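Local coordinates for probable glutaminase ybaS (Escherichia coli, PDB 1U60) that catalyses the hydrolysis of L-glutamine to L-glutamate and ammonium and assembles as a homotetramer, at the interface of chains A and B. Numbering follows the deposited sequence. Chains: chain A/B, Probable glutaminase ybaS.

The interface of chains A and B. Residues chain A 86, 91-93, 236, 240; chain B 239-240, 245-249, 251-252.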
# COMPACT_ATOMS: atom_id res chain seq x y z
N GLN A 86 -12.87 -9.72 1.78
CA GLN A 86 -11.78 -9.97 0.81
C GLN A 86 -12.31 -10.78 -0.42
O GLN A 86 -11.95 -10.49 -1.58
CB GLN A 86 -10.63 -10.71 1.49
CG GLN A 86 -9.39 -10.72 0.62
CD GLN A 86 -8.20 -11.40 1.29
OE1 GLN A 86 -8.36 -12.02 2.36
NE2 GLN A 86 -7.00 -11.23 0.70
N ALA A 91 -9.20 -6.65 -1.75
CA ALA A 91 -8.21 -5.91 -0.98
C ALA A 91 -7.10 -5.29 -1.87
O ALA A 91 -6.09 -4.88 -1.35
CB ALA A 91 -7.59 -6.87 0.05
N ASP A 92 -7.31 -5.19 -3.19
CA ASP A 92 -6.22 -4.78 -4.10
C ASP A 92 -6.47 -3.45 -4.80
O ASP A 92 -7.63 -3.16 -5.13
CB ASP A 92 -5.96 -5.86 -5.15
CG ASP A 92 -5.42 -7.12 -4.56
OD1 ASP A 92 -4.45 -7.02 -3.75
OD2 ASP A 92 -5.93 -8.23 -4.82
N PRO A 93 -5.43 -2.65 -5.01
CA PRO A 93 -5.55 -1.41 -5.80
C PRO A 93 -5.82 -1.74 -7.28
O PRO A 93 -5.44 -2.82 -7.79
CB PRO A 93 -4.22 -0.72 -5.57
CG PRO A 93 -3.27 -1.81 -5.41
CD PRO A 93 -4.05 -2.81 -4.52
N ALA A 236 -5.22 -1.09 5.95
CA ALA A 236 -4.55 -1.67 4.81
C ALA A 236 -5.24 -1.23 3.53
O ALA A 236 -4.58 -0.80 2.56
CB ALA A 236 -4.53 -3.18 4.88
N MET A 240 -3.71 1.17 0.40
CA MET A 240 -3.58 0.75 -0.99
C MET A 240 -4.31 1.67 -1.98
O MET A 240 -3.90 1.80 -3.11
CB MET A 240 -4.05 -0.69 -1.15
CG MET A 240 -3.34 -1.69 -0.25
SD MET A 240 -1.56 -1.80 -0.35
CE MET A 240 -1.35 -2.17 -2.15
N MET B 239 5.34 -2.10 -0.09
CA MET B 239 3.96 -2.21 0.34
C MET B 239 3.01 -2.09 -0.83
O MET B 239 2.03 -2.83 -0.88
CB MET B 239 3.60 -1.15 1.36
CG MET B 239 2.18 -1.28 1.96
SD MET B 239 1.96 -2.63 3.11
CE MET B 239 3.23 -2.48 3.95
N MET B 240 3.27 -1.20 -1.77
CA MET B 240 2.38 -0.99 -2.91
C MET B 240 2.38 -2.09 -3.96
O MET B 240 1.33 -2.34 -4.58
CB MET B 240 2.72 0.31 -3.66
CG MET B 240 2.50 1.56 -2.90
SD MET B 240 0.76 1.72 -2.40
CE MET B 240 0.94 1.19 -0.68
N GLY B 245 0.21 -8.23 -8.04
CA GLY B 245 -1.24 -7.92 -7.92
C GLY B 245 -1.89 -8.47 -6.67
O GLY B 245 -3.09 -8.24 -6.40
N ARG B 246 -1.11 -9.19 -5.88
CA ARG B 246 -1.55 -9.60 -4.55
C ARG B 246 -0.92 -8.80 -3.42
O ARG B 246 -0.96 -9.21 -2.28
CB ARG B 246 -1.28 -11.08 -4.35
CG ARG B 246 -1.72 -11.90 -5.51
CD ARG B 246 -2.80 -12.81 -5.22
NE ARG B 246 -4.04 -12.14 -5.06
CZ ARG B 246 -5.24 -12.65 -5.40
NH1 ARG B 246 -5.36 -13.84 -5.96
NH2 ARG B 246 -6.33 -11.92 -5.19
N SER B 247 -0.34 -7.65 -3.72
CA SER B 247 0.25 -6.80 -2.68
C SER B 247 -0.82 -6.31 -1.71
O SER B 247 -0.60 -6.22 -0.52
CB SER B 247 0.97 -5.61 -3.34
OG SER B 247 2.05 -6.12 -4.14
N GLY B 248 -1.95 -5.95 -2.24
CA GLY B 248 -3.07 -5.51 -1.41
C GLY B 248 -3.53 -6.62 -0.46
O GLY B 248 -3.75 -6.38 0.72
N ASP B 249 -3.67 -7.83 -0.99
CA ASP B 249 -4.00 -8.98 -0.15
C ASP B 249 -2.97 -9.21 0.92
O ASP B 249 -3.32 -9.57 2.03
CB ASP B 249 -4.15 -10.23 -1.00
CG ASP B 249 -5.15 -10.05 -2.07
OD1 ASP B 249 -6.34 -9.84 -1.73
OD2 ASP B 249 -4.84 -10.07 -3.28
N ALA B 251 -0.99 -6.82 2.19
CA ALA B 251 -1.14 -5.72 3.14
C ALA B 251 -2.33 -6.00 4.10
O ALA B 251 -2.27 -5.79 5.30
CB ALA B 251 -1.37 -4.45 2.39
N TYR B 252 -3.39 -6.56 3.54
CA TYR B 252 -4.60 -6.85 4.28
C TYR B 252 -4.42 -7.96 5.31
O TYR B 252 -4.90 -7.85 6.45
CB TYR B 252 -5.64 -7.26 3.22
CG TYR B 252 -7.08 -7.45 3.64
CD1 TYR B 252 -7.94 -6.37 3.72
CD2 TYR B 252 -7.59 -8.73 3.87
CE1 TYR B 252 -9.25 -6.51 4.05
CE2 TYR B 252 -8.94 -8.89 4.21
CZ TYR B 252 -9.76 -7.78 4.28
OH TYR B 252 -11.11 -7.88 4.57
O HOH W 1 -2.17 -5.52 -5.11
O HOH W 2 -5.68 -3.96 1.42
O HOH W 3 -8.55 -9.27 -3.09
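OD1 of B:Asp249, a carboxylate oxygen in helix 247-253, is gripped by two bonds: the amide NE2 of A:Gln86 at 2.9 Å and water 3 at 2.7 Å. This two-fold symmetric interface, probably part of the homotetramer of this glutaminase-family enzyme, repeats every contact with the chains exchanged. A:Gln86 runs out extended, CG anti to the backbone N (chi1 -168°), and its N-H points nearly straight at OD1 (165° at H), which lies in the amide plane; the amide comes in from above the carboxylate plane. OD2 of B:Asp249 sits 2.6 Å from OD2 of A:Asp92, the two carboxylates crossing at a right angle. So short a pair suggests a proton shared between the acids. A:Asp92 turns its OD1 to the start of the same helix, where it accepts the backbone N of B:Asp249 at 3.0 Å, while water 1 links it to the N of B:Gly248; this helix N-terminus would favour negative charge. The poorly ordered B:Arg246 places NE 2.8 Å from OD2 of B:Asp249, probably easing the charge. An alanine at B:Asp249 would take away the carboxylate that meets the A:Gln86 amide and A:Asp92 OD2, and would probably loosen the polar patch. CB of A:Ala91 sits over the face of the B:Tyr252 ring, at CG (3.7 Å), while the A:Gln86 chain slides past CD2 and CE2 in the opposite direction, amide and ring 51° apart. From helix 231-241 of chain A, A:Met240, bent at chi2 and chi3, lays SD 3.8 Å from CB of B:Ala251 and turns CE toward the CA of B:Gly248, where the lack of a side chain probably allows the close approach.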